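PDB 4H0C: Phospholipase/Carboxylesterase from Dyadobacter fermentans, which probably hydrolyses carboxylic esters, and perhaps palmitoyl thioesters on proteins, as an alpha/beta-hydrolase fold enzyme. Local coordinates for residues A[67-71]-A[134-138]; A[60-64]-A[109-113]; A[18-24]-A[92-97]; A[8-12]-A[87-91]. Where two conformers were deposited one is given. Residue numbers count along the deposited sequence, not the author numbering.

Interaction 1 (A[67-71]-A[134-138]); sequences FMAPV and GLIGQ
Two irregular loops run side by side here. Residues 67-71 follow strand 50-55, and residues 134-138 follow strand 127-131. Their CA atoms come closest at Phe67 with Ile136 (5.2 Å) and Met68 with Gln138 (4.4 Å). Two backbone bonds join them. Gly137 N donates to Phe67 O at 2.8 Å. Gln138 N reaches Ala69 O at 3.2 Å, which is weak. Gly137 has phi/psi of 130/148, and a side chain there would jam against the preceding carbonyl, so glycine is needed. Several of the remaining backbone atoms of 134-138 bond to side chains of helices. Ile136 N bonds to Glu116, Leu135 N to Ser173, and the carbonyls of Leu135 and Gly137 both accept from Arg169. Phe67 is in a p rotamer (chi1 85°). The edge of its ring meets Leu135 O, with CE1 3.3 Å from that atom. Its CB lies 4.2 Å from Ile136 CG1. Farther along, Pro70 CD is 3.4 Å from Gln138 OE1, and Val71 CB is 4.3 Å from Gly137 CA. Phe67 N bonds to a citrate, probably from the crystallisation liquor, close to the probable Ser-His-Asp triad. Phe67 thus probably borders the active-site pocket of this alpha/beta hydrolase, with 134-138 packed behind it. The chemistry implies a shared hold: one good and one weak main-chain bond, helix side chains on 134-138, and Phe67 packing.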
loop_
_atom_site.group_PDB
_atom_site.type_symbol
_atom_site.label_atom_id
_atom_site.label_comp_id
_atom_site.label_asym_id
_atom_site.label_seq_id
_atom_site.Cartn_x
_atom_site.Cartn_y
_atom_site.Cartn_z
ATOM N N PHE A 67 6.826 -7.877 8.919
ATOM C CA PHE A 67 6.701 -8.177 7.494
ATOM C C PHE A 67 7.837 -9.061 6.986
ATOM O O PHE A 67 7.676 -9.749 5.979
ATOM C CB PHE A 67 6.539 -6.894 6.650
ATOM C CG PHE A 67 7.833 -6.213 6.256
ATOM C CD1 PHE A 67 8.173 -6.078 4.909
ATOM C CD2 PHE A 67 8.676 -5.644 7.219
ATOM C CE1 PHE A 67 9.344 -5.427 4.534
ATOM C CE2 PHE A 67 9.842 -4.985 6.850
ATOM C CZ PHE A 67 10.185 -4.895 5.506
HETATM N N MSE A 68 8.965 -9.055 7.700
HETATM C CA MSE A 68 10.086 -9.915 7.345
HETATM C C MSE A 68 10.235 -11.226 8.139
HETATM O O MSE A 68 11.256 -11.906 8.034
HETATM C CB MSE A 68 11.368 -9.111 7.317
HETATM C CG MSE A 68 11.365 -8.272 6.024
HETATM SE SE MSE A 68 12.946 -7.315 5.834
HETATM C CE MSE A 68 13.019 -6.688 7.645
ATOM N N ALA A 69 9.218 -11.576 8.921
ATOM C CA ALA A 69 9.140 -12.925 9.470
ATOM C C ALA A 69 9.011 -13.953 8.322
ATOM O O ALA A 69 8.489 -13.624 7.234
ATOM C CB ALA A 69 7.946 -13.061 10.409
ATOM N N PRO A 70 9.459 -15.205 8.554
ATOM C CA PRO A 70 9.114 -16.277 7.582
ATOM C C PRO A 70 7.654 -16.196 7.239
ATOM O O PRO A 70 6.801 -16.205 8.131
ATOM C CB PRO A 70 9.402 -17.562 8.348
ATOM C CG PRO A 70 10.493 -17.157 9.308
ATOM C CD PRO A 70 10.227 -15.724 9.706
ATOM N N VAL A 71 7.363 -16.098 5.951
ATOM C CA VAL A 71 6.033 -15.680 5.533
ATOM C C VAL A 71 4.929 -16.616 6.047
ATOM O O VAL A 71 3.808 -16.162 6.367
ATOM C CB VAL A 71 5.952 -15.430 4.022
ATOM C CG1 VAL A 71 6.080 -16.742 3.235
ATOM C CG2 VAL A 71 4.659 -14.694 3.696
ATOM N N GLY A 134 8.052 -2.193 2.506
ATOM C CA GLY A 134 8.753 -3.039 1.549
ATOM C C GLY A 134 7.940 -4.285 1.228
ATOM O O GLY A 134 6.934 -4.591 1.887
ATOM N N LEU A 135 8.396 -5.029 0.227
ATOM C CA LEU A 135 7.768 -6.303 -0.112
ATOM C C LEU A 135 7.943 -7.304 1.054
ATOM O O LEU A 135 8.876 -7.190 1.843
ATOM C CB LEU A 135 8.361 -6.839 -1.405
ATOM C CG LEU A 135 8.031 -6.061 -2.704
ATOM C CD1 LEU A 135 8.919 -6.596 -3.819
ATOM C CD2 LEU A 135 6.553 -6.123 -3.087
ATOM N N ILE A 136 7.048 -8.279 1.137
ATOM C CA ILE A 136 6.841 -9.049 2.366
ATOM C C ILE A 136 7.540 -10.407 2.325
ATOM O O ILE A 136 7.488 -11.091 1.312
ATOM C CB ILE A 136 5.309 -9.210 2.647
ATOM C CG1 ILE A 136 4.661 -7.845 2.987
ATOM C CG2 ILE A 136 5.029 -10.225 3.753
ATOM C CD1 ILE A 136 3.150 -7.876 3.123
ATOM N N GLY A 137 8.189 -10.787 3.436
ATOM C CA GLY A 137 8.708 -12.149 3.639
ATOM C C GLY A 137 10.151 -12.139 4.072
ATOM O O GLY A 137 10.903 -11.273 3.643
ATOM N N GLN A 138 10.562 -13.111 4.888
ATOM C CA GLN A 138 11.968 -13.230 5.245
ATOM C C GLN A 138 12.803 -13.392 3.971
ATOM O O GLN A 138 13.853 -12.743 3.823
ATOM C CB GLN A 138 12.189 -14.403 6.183
ATOM C CG GLN A 138 13.607 -14.427 6.741
ATOM C CD GLN A 138 13.772 -15.456 7.824
ATOM O OE1 GLN A 138 13.538 -15.181 8.988
ATOM N NE2 GLN A 138 14.147 -16.655 7.438
#

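Interaction 2 (A[60-64]-A[109-113]); sequences NSWYP and QGACL
The side-chain amide of Gln109 makes two hydrogen bonds to the loop 60-64. Its NE2 donates to Ser61 OG at 3.0 Å, nearly straight at 175°. Its OE1 accepts from Trp62 N at 3.0 Å. An extended side chain, with chi1 and chi2 both t, carries the amide from the first turn of helix 109-120 to the loop. Trp62 and Gln109 are the nearest pair, with CA atoms 7.2 Å apart. NE2 also lies over one face of the Tyr63 ring. Tyr63 (chi1 p) passes along the helix, and its OH is 3.4 Å from both Gln109 CG and Cys112 CB. Trp62 (chi1 m) points toward the helix. Leu113 CD2 sits over the face of its five-membered ring, 3.6 Å from the centroid, in a CH-pi contact. The indole NE1 bonds to His29 O. Gly110 belongs to a probable nucleophile elbow, the GxSxG turn of alpha/beta hydrolases, with Ser108 the likely nucleophile. Tyr63 OH hydrogen-bonds to a citrate, probably from the crystallisation liquor, consistent with a place beside the probable active-site pocket. In this buried, otherwise largely apolar interface, OE1 and NE2 of one amide each find a hydrogen-bond partner in the loop.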
loop_
_atom_site.group_PDB
_atom_site.type_symbol
_atom_site.label_atom_id
_atom_site.label_comp_id
_atom_site.label_asym_id
_atom_site.label_seq_id
_atom_site.Cartn_x
_atom_site.Cartn_y
_atom_site.Cartn_z
ATOM N N ASN A 60 -7.120 -4.947 14.067
ATOM C CA ASN A 60 -6.410 -3.718 13.684
ATOM C C ASN A 60 -4.991 -4.010 13.183
ATOM O O ASN A 60 -4.093 -3.171 13.309
ATOM C CB ASN A 60 -6.329 -2.725 14.856
ATOM C CG ASN A 60 -7.658 -2.097 15.214
ATOM O OD1 ASN A 60 -8.672 -2.314 14.566
ATOM N ND2 ASN A 60 -7.646 -1.297 16.262
ATOM N N SER A 61 -4.794 -5.197 12.604
ATOM C CA SER A 61 -3.477 -5.595 12.139
ATOM C C SER A 61 -3.595 -6.565 10.977
ATOM O O SER A 61 -4.245 -7.619 11.100
ATOM C CB SER A 61 -2.673 -6.223 13.292
ATOM O OG SER A 61 -1.401 -6.686 12.837
ATOM N N TRP A 62 -2.965 -6.207 9.850
ATOM C CA TRP A 62 -3.001 -7.052 8.632
ATOM C C TRP A 62 -2.431 -8.436 8.802
ATOM O O TRP A 62 -2.946 -9.396 8.228
ATOM C CB TRP A 62 -2.389 -6.322 7.431
ATOM C CG TRP A 62 -3.124 -5.033 7.149
ATOM C CD1 TRP A 62 -2.650 -3.721 7.251
ATOM C CD2 TRP A 62 -4.511 -4.910 6.693
ATOM N NE1 TRP A 62 -3.633 -2.825 6.906
ATOM C CE2 TRP A 62 -4.787 -3.476 6.580
ATOM C CE3 TRP A 62 -5.522 -5.820 6.418
ATOM C CZ2 TRP A 62 -6.042 -2.994 6.171
ATOM C CZ3 TRP A 62 -6.765 -5.337 6.006
ATOM C CH2 TRP A 62 -7.019 -3.949 5.893
ATOM N N TYR A 63 -1.372 -8.554 9.591
ATOM C CA TYR A 63 -0.730 -9.858 9.829
ATOM C C TYR A 63 0.053 -9.714 11.141
ATOM O O TYR A 63 0.480 -8.595 11.486
ATOM C CB TYR A 63 0.181 -10.254 8.619
ATOM C CG TYR A 63 1.044 -9.120 8.108
ATOM C CD1 TYR A 63 2.242 -8.779 8.764
ATOM C CD2 TYR A 63 0.652 -8.343 7.012
ATOM C CE1 TYR A 63 3.022 -7.710 8.326
ATOM C CE2 TYR A 63 1.440 -7.311 6.553
ATOM C CZ TYR A 63 2.604 -6.979 7.231
ATOM O OH TYR A 63 3.361 -5.930 6.810
ATOM N N PRO A 64 0.244 -10.824 11.884
ATOM C CA PRO A 64 0.662 -10.722 13.302
ATOM C C PRO A 64 2.104 -10.317 13.626
ATOM O O PRO A 64 2.352 -9.778 14.703
ATOM C CB PRO A 64 0.401 -12.130 13.848
ATOM C CG PRO A 64 0.467 -13.014 12.629
ATOM C CD PRO A 64 -0.172 -12.195 11.534
ATOM N N GLN A 109 2.897 -0.988 8.052
ATOM C CA GLN A 109 2.283 -2.282 7.745
ATOM C C GLN A 109 1.395 -2.197 6.514
ATOM O O GLN A 109 1.393 -3.131 5.696
ATOM C CB GLN A 109 1.502 -2.828 8.947
ATOM C CG GLN A 109 1.076 -4.288 8.798
ATOM C CD GLN A 109 0.114 -4.722 9.901
ATOM O OE1 GLN A 109 -0.890 -4.051 10.149
ATOM N NE2 GLN A 109 0.413 -5.854 10.561
ATOM N N GLY A 110 0.648 -1.098 6.390
ATOM C CA GLY A 110 -0.180 -0.824 5.197
ATOM C C GLY A 110 0.606 -0.571 3.926
ATOM O O GLY A 110 0.124 -0.900 2.832
ATOM N N ALA A 111 1.808 0.013 4.052
ATOM C CA ALA A 111 2.685 0.221 2.867
ATOM C C ALA A 111 3.214 -1.132 2.375
ATOM O O ALA A 111 3.266 -1.378 1.183
ATOM C CB ALA A 111 3.837 1.153 3.210
ATOM N N CYS A 112 3.594 -2.010 3.308
ATOM C CA CYS A 112 4.042 -3.349 2.937
ATOM C C CYS A 112 2.927 -4.107 2.219
ATOM O O CYS A 112 3.164 -4.741 1.194
ATOM C CB CYS A 112 4.470 -4.129 4.179
ATOM S SG CYS A 112 5.857 -3.354 5.013
ATOM N N LEU A 113 1.722 -4.054 2.776
ATOM C CA LEU A 113 0.570 -4.695 2.154
ATOM C C LEU A 113 0.273 -4.088 0.770
ATOM O O LEU A 113 -0.059 -4.819 -0.186
ATOM C CB LEU A 113 -0.650 -4.600 3.058
ATOM C CG LEU A 113 -1.904 -5.309 2.522
ATOM C CD1 LEU A 113 -1.694 -6.802 2.240
ATOM C CD2 LEU A 113 -3.058 -5.096 3.505
#

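Interaction 3 (A[18-24]-A[92-97]); sequences VQRAKKA and IEAQGI
Residues 18-22 form a turn that leads into strand 23-28, and Lys23 and Ala24 are already extended. Within the turn, Ala21 N bonds weakly to Val18 O. Across from it, helix 77-94 ends. Gly96, with phi/psi of 94/14, closes it in a Schellman motif: Gly96 N bonds to Glu93 O at 3.0 Å, and Ile97 N reaches Ile92 O weakly at 3.3 Å. Glycine suits this positive phi. The nearest CA atoms are those of Lys23 and Ile97, 6.5 Å apart. In this alpha/beta-hydrolase fold the contact sets the C-terminal end of the helix against the start of a central-sheet strand. Ile97 then leads on to strand 102-107, which pairs with strand 23-28. Ile97 (chi1 m, chi2 t) points toward the turn. Its CD1 lies 3.9 Å from Val18 CG2, 3.9 Å from Ala21 CB and 4.2 Å from Ala24 CB. Ala24 CB also meets Ile92 CG2 at 3.7 Å. At the exposed edge, Val18 CG1 packs on Gln95 CD at 3.5 Å, with both Gln95 chi1 and chi2 m. One water bridges the backbones, donating to Val18 O and to Gln95 O, each at 2.8 Å.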
loop_
_atom_site.group_PDB
_atom_site.type_symbol
_atom_site.label_atom_id
_atom_site.label_comp_id
_atom_site.label_asym_id
_atom_site.label_seq_id
_atom_site.Cartn_x
_atom_site.Cartn_y
_atom_site.Cartn_z
ATOM N N VAL A 18 -18.705 7.358 -5.284
ATOM C CA VAL A 18 -18.027 6.555 -6.294
ATOM C C VAL A 18 -18.644 6.654 -7.697
ATOM O O VAL A 18 -17.926 6.601 -8.692
ATOM C CB VAL A 18 -17.812 5.100 -5.815
ATOM C CG1 VAL A 18 -19.119 4.341 -5.860
ATOM C CG2 VAL A 18 -16.713 4.423 -6.628
ATOM N N GLN A 19 -19.965 6.835 -7.759
ATOM C CA GLN A 19 -20.647 6.973 -9.039
ATOM C C GLN A 19 -20.218 8.219 -9.822
ATOM O O GLN A 19 -20.412 8.283 -11.039
ATOM C CB GLN A 19 -22.172 6.980 -8.865
ATOM C CG GLN A 19 -22.769 5.693 -8.298
ATOM C CD GLN A 19 -24.163 5.924 -7.699
ATOM O OE1 GLN A 19 -24.314 6.687 -6.732
ATOM N NE2 GLN A 19 -25.184 5.274 -8.268
ATOM N N ARG A 20 -19.654 9.212 -9.141
ATOM C CA ARG A 20 -19.266 10.447 -9.824
ATOM C C ARG A 20 -17.755 10.525 -10.048
ATOM O O ARG A 20 -17.287 11.272 -10.906
ATOM C CB ARG A 20 -19.789 11.673 -9.061
ATOM C CG ARG A 20 -21.308 11.814 -9.159
ATOM C CD ARG A 20 -21.899 13.137 -8.672
ATOM N NE ARG A 20 -23.363 13.016 -8.685
ATOM C CZ ARG A 20 -24.132 13.238 -9.752
ATOM N NH1 ARG A 20 -23.592 13.623 -10.893
ATOM N NH2 ARG A 20 -25.449 13.059 -9.683
ATOM N N ALA A 21 -17.006 9.723 -9.293
ATOM C CA ALA A 21 -15.555 9.863 -9.219
ATOM C C ALA A 21 -14.835 9.446 -10.499
ATOM O O ALA A 21 -15.164 8.421 -11.097
ATOM C CB ALA A 21 -15.024 9.080 -8.034
ATOM N N LYS A 22 -13.867 10.273 -10.891
ATOM C CA LYS A 22 -12.950 10.013 -11.993
ATOM C C LYS A 22 -11.847 9.023 -11.566
ATOM O O LYS A 22 -11.282 8.308 -12.394
ATOM C CB LYS A 22 -12.295 11.333 -12.437
ATOM C CG LYS A 22 -13.280 12.443 -12.787
ATOM C CD LYS A 22 -12.604 13.705 -13.323
ATOM C CE LYS A 22 -11.933 14.489 -12.204
ATOM N NZ LYS A 22 -12.903 15.073 -11.230
ATOM N N LYS A 23 -11.547 9.001 -10.270
ATOM C CA LYS A 23 -10.412 8.252 -9.734
ATOM C C LYS A 23 -10.795 7.675 -8.377
ATOM O O LYS A 23 -11.789 8.110 -7.761
ATOM C CB LYS A 23 -9.187 9.180 -9.559
ATOM C CG LYS A 23 -8.765 9.934 -10.791
ATOM C CD LYS A 23 -7.653 10.922 -10.488
ATOM C CE LYS A 23 -7.000 11.374 -11.792
ATOM N NZ LYS A 23 -5.987 12.425 -11.501
ATOM N N ALA A 24 -10.012 6.704 -7.910
ATOM C CA ALA A 24 -10.229 6.130 -6.596
ATOM C C ALA A 24 -8.914 5.887 -5.943
ATOM O O ALA A 24 -7.893 5.762 -6.628
ATOM C CB ALA A 24 -10.988 4.818 -6.696
ATOM N N ILE A 92 -14.369 -1.325 -6.857
ATOM C CA ILE A 92 -14.088 -0.080 -7.563
ATOM C C ILE A 92 -14.250 -0.266 -9.073
ATOM O O ILE A 92 -14.931 0.539 -9.743
ATOM C CB ILE A 92 -12.699 0.477 -7.207
ATOM C CG1 ILE A 92 -12.683 0.855 -5.730
ATOM C CG2 ILE A 92 -12.380 1.722 -8.047
ATOM C CD1 ILE A 92 -11.300 1.063 -5.125
ATOM N N GLU A 93 -13.656 -1.333 -9.617
ATOM C CA GLU A 93 -13.789 -1.569 -11.047
ATOM C C GLU A 93 -15.243 -1.824 -11.434
ATOM O O GLU A 93 -15.667 -1.377 -12.491
ATOM C CB GLU A 93 -12.894 -2.714 -11.521
ATOM C CG GLU A 93 -11.406 -2.406 -11.357
ATOM C CD GLU A 93 -10.530 -3.556 -11.825
ATOM O OE1 GLU A 93 -10.091 -4.354 -10.982
ATOM O OE2 GLU A 93 -10.302 -3.684 -13.035
ATOM N N ALA A 94 -16.013 -2.485 -10.568
ATOM C CA ALA A 94 -17.434 -2.730 -10.864
ATOM C C ALA A 94 -18.278 -1.443 -10.820
ATOM O O ALA A 94 -19.374 -1.396 -11.390
ATOM C CB ALA A 94 -18.023 -3.806 -9.948
ATOM N N GLN A 95 -17.767 -0.412 -10.142
ATOM C CA GLN A 95 -18.429 0.904 -10.090
ATOM C C GLN A 95 -18.040 1.720 -11.293
ATOM O O GLN A 95 -18.491 2.860 -11.440
ATOM C CB GLN A 95 -18.023 1.698 -8.837
ATOM C CG GLN A 95 -18.270 1.015 -7.499
ATOM C CD GLN A 95 -19.715 1.091 -7.047
ATOM O OE1 GLN A 95 -20.581 1.649 -7.739
ATOM N NE2 GLN A 95 -19.986 0.532 -5.866
ATOM N N GLY A 96 -17.206 1.150 -12.166
ATOM C CA GLY A 96 -16.844 1.778 -13.445
ATOM C C GLY A 96 -15.563 2.616 -13.466
ATOM O O GLY A 96 -15.335 3.378 -14.417
ATOM N N ILE A 97 -14.730 2.479 -12.431
ATOM C CA ILE A 97 -13.428 3.159 -12.388
ATOM C C ILE A 97 -12.380 2.122 -12.753
ATOM O O ILE A 97 -12.186 1.149 -11.999
ATOM C CB ILE A 97 -13.148 3.814 -11.013
ATOM C CG1 ILE A 97 -14.210 4.906 -10.762
ATOM C CG2 ILE A 97 -11.707 4.360 -10.931
ATOM C CD1 ILE A 97 -14.174 5.553 -9.391
HETATM O O HOH W 1 -18.013 5.617 -11.321
#

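Interaction 4 (A[8-12]-A[87-91]); sequences SKQII and EVVAE
Two glutamates of one helix face a single lysine. Glu87 OE2 and Glu91 OE1 lie only 3.1 Å apart, although both are acceptors, and Lys9 NZ stands beside them. The salt bridge is long, at 3.6 Å from NZ to Glu91 OE1. Glu87 OE2 is 4.4 Å from NZ, beyond salt-bridge range. Lys9 CE comes closer than NZ, 3.1 Å from Glu91 OE1, and Lys9 CD is 4.1 Å from Glu87 CG. Lys9 is the centre of an inverse gamma turn (phi/psi -75/81), with a weak bond from Gln10 N to Ser8 O. The chain then extends into strand 11-15. Residues 87-91 are regular helix, with Glu91 N bonded to Glu87 O at 2.8 Å. Lys9 and Ile11 both point toward the helix, while Gln10 between them does not. The closest CA pairs are Lys9 with Glu87 (8.4 Å) and Ile11 with Val88 (7.7 Å). Ile11 (chi1 m, chi2 t) places CD1 3.9 Å from Val88 CG2 and 3.6 Å from Glu91 OE1. Tyr53 of strand 50-55 touches both Ile11 and Val88. This is helix-on-sheet packing at an outermost strand of the alpha/beta-hydrolase sheet. The chemistry implies a loose, partly electrostatic surface contact, in which the lysine probably offsets part of the crowded negative charge and a small apolar patch lies beneath it.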
loop_
_atom_site.group_PDB
_atom_site.type_symbol
_atom_site.label_atom_id
_atom_site.label_comp_id
_atom_site.label_asym_id
_atom_site.label_seq_id
_atom_site.Cartn_x
_atom_site.Cartn_y
_atom_site.Cartn_z
ATOM N N SER A 8 -12.517 -9.841 7.821
ATOM C CA SER A 8 -13.879 -9.744 7.314
ATOM C C SER A 8 -14.029 -8.488 6.440
ATOM O O SER A 8 -13.217 -7.560 6.517
ATOM C CB SER A 8 -14.891 -9.763 8.464
ATOM O OG SER A 8 -14.773 -8.602 9.268
ATOM N N LYS A 9 -15.084 -8.458 5.632
ATOM C CA LYS A 9 -15.311 -7.379 4.664
ATOM C C LYS A 9 -15.797 -6.104 5.365
ATOM O O LYS A 9 -16.989 -5.819 5.415
ATOM C CB LYS A 9 -16.290 -7.845 3.583
ATOM C CG LYS A 9 -16.420 -6.929 2.370
ATOM C CD LYS A 9 -17.185 -7.633 1.259
ATOM C CE LYS A 9 -18.106 -6.692 0.505
ATOM N NZ LYS A 9 -19.094 -7.449 -0.327
ATOM N N GLN A 10 -14.850 -5.366 5.928
ATOM C CA GLN A 10 -15.108 -4.095 6.595
ATOM C C GLN A 10 -14.461 -2.993 5.744
ATOM O O GLN A 10 -13.233 -2.867 5.711
ATOM C CB GLN A 10 -14.488 -4.099 7.990
ATOM C CG GLN A 10 -14.982 -5.150 8.974
ATOM C CD GLN A 10 -14.331 -4.983 10.347
ATOM O OE1 GLN A 10 -13.453 -5.763 10.740
ATOM N NE2 GLN A 10 -14.750 -3.957 11.075
ATOM N N ILE A 11 -15.273 -2.225 5.027
ATOM C CA ILE A 11 -14.740 -1.240 4.080
ATOM C C ILE A 11 -15.377 0.109 4.360
ATOM O O ILE A 11 -16.593 0.266 4.237
ATOM C CB ILE A 11 -15.002 -1.634 2.600
ATOM C CG1 ILE A 11 -14.347 -2.986 2.255
ATOM C CG2 ILE A 11 -14.466 -0.556 1.667
ATOM C CD1 ILE A 11 -14.965 -3.706 1.063
ATOM N N ILE A 12 -14.553 1.084 4.711
ATOM C CA ILE A 12 -15.020 2.439 4.994
ATOM C C ILE A 12 -14.759 3.317 3.773
ATOM O O ILE A 12 -13.682 3.260 3.185
ATOM C CB ILE A 12 -14.313 2.961 6.262
ATOM C CG1 ILE A 12 -14.859 2.198 7.468
ATOM C CG2 ILE A 12 -14.517 4.453 6.456
ATOM C CD1 ILE A 12 -14.035 2.343 8.723
ATOM N N GLU A 87 -10.747 -7.566 -3.147
ATOM C CA GLU A 87 -12.208 -7.294 -3.139
ATOM C C GLU A 87 -12.507 -5.800 -3.332
ATOM O O GLU A 87 -13.428 -5.425 -4.099
ATOM C CB GLU A 87 -12.858 -7.803 -1.842
ATOM C CG GLU A 87 -14.353 -7.519 -1.718
ATOM C CD GLU A 87 -15.174 -7.988 -2.918
ATOM O OE1 GLU A 87 -15.022 -9.155 -3.331
ATOM O OE2 GLU A 87 -15.983 -7.198 -3.457
ATOM N N VAL A 88 -11.750 -4.950 -2.623
ATOM C CA VAL A 88 -11.926 -3.505 -2.741
ATOM C C VAL A 88 -11.654 -3.055 -4.179
ATOM O O VAL A 88 -12.477 -2.331 -4.773
ATOM C CB VAL A 88 -11.004 -2.730 -1.758
ATOM C CG1 VAL A 88 -11.028 -1.221 -2.051
ATOM C CG2 VAL A 88 -11.386 -3.026 -0.306
ATOM N N VAL A 89 -10.523 -3.504 -4.745
ATOM C CA VAL A 89 -10.211 -3.195 -6.163
ATOM C C VAL A 89 -11.324 -3.661 -7.098
ATOM O O VAL A 89 -11.766 -2.896 -7.979
ATOM C CB VAL A 89 -8.835 -3.736 -6.617
ATOM C CG1 VAL A 89 -8.639 -3.551 -8.123
ATOM C CG2 VAL A 89 -7.700 -3.082 -5.795
ATOM N N ALA A 90 -11.795 -4.894 -6.899
ATOM C CA ALA A 90 -12.893 -5.424 -7.702
ATOM C C ALA A 90 -14.151 -4.563 -7.592
ATOM O O ALA A 90 -14.811 -4.292 -8.598
ATOM C CB ALA A 90 -13.201 -6.873 -7.311
ATOM N N GLU A 91 -14.492 -4.136 -6.378
ATOM C CA GLU A 91 -15.673 -3.261 -6.186
ATOM C C GLU A 91 -15.544 -1.947 -6.964
ATOM O O GLU A 91 -16.476 -1.525 -7.668
ATOM C CB GLU A 91 -15.916 -2.988 -4.699
ATOM C CG GLU A 91 -16.467 -4.188 -3.942
ATOM C CD GLU A 91 -16.893 -3.868 -2.511
ATOM O OE1 GLU A 91 -17.001 -4.816 -1.707
ATOM O OE2 GLU A 91 -17.119 -2.679 -2.184
#

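In the fold
From the N terminus, each contact closes a long loop. Interaction 4 closes one from 8-12 to 87-91, and interaction 3 one from 18-24 to 92-97. They tie strands 11-15 and 23-28 to helix 77-94 or the turn after it. Their centres are 13 Å apart. Interaction 2 runs from 60-64 to 109-113, and interaction 1 from 67-71 to 134-138. These join the loop before that helix to helix 109-120 and to the loop after strand 127-131. Every pair of contacts crosses along the chain. Interactions 1 and 2 touch through Cys112, Gly134, Phe67, Tyr63 and Ile136, near the probable catalytic site. Interaction 3 lies on the opposite side of the chain's centre from interaction 1.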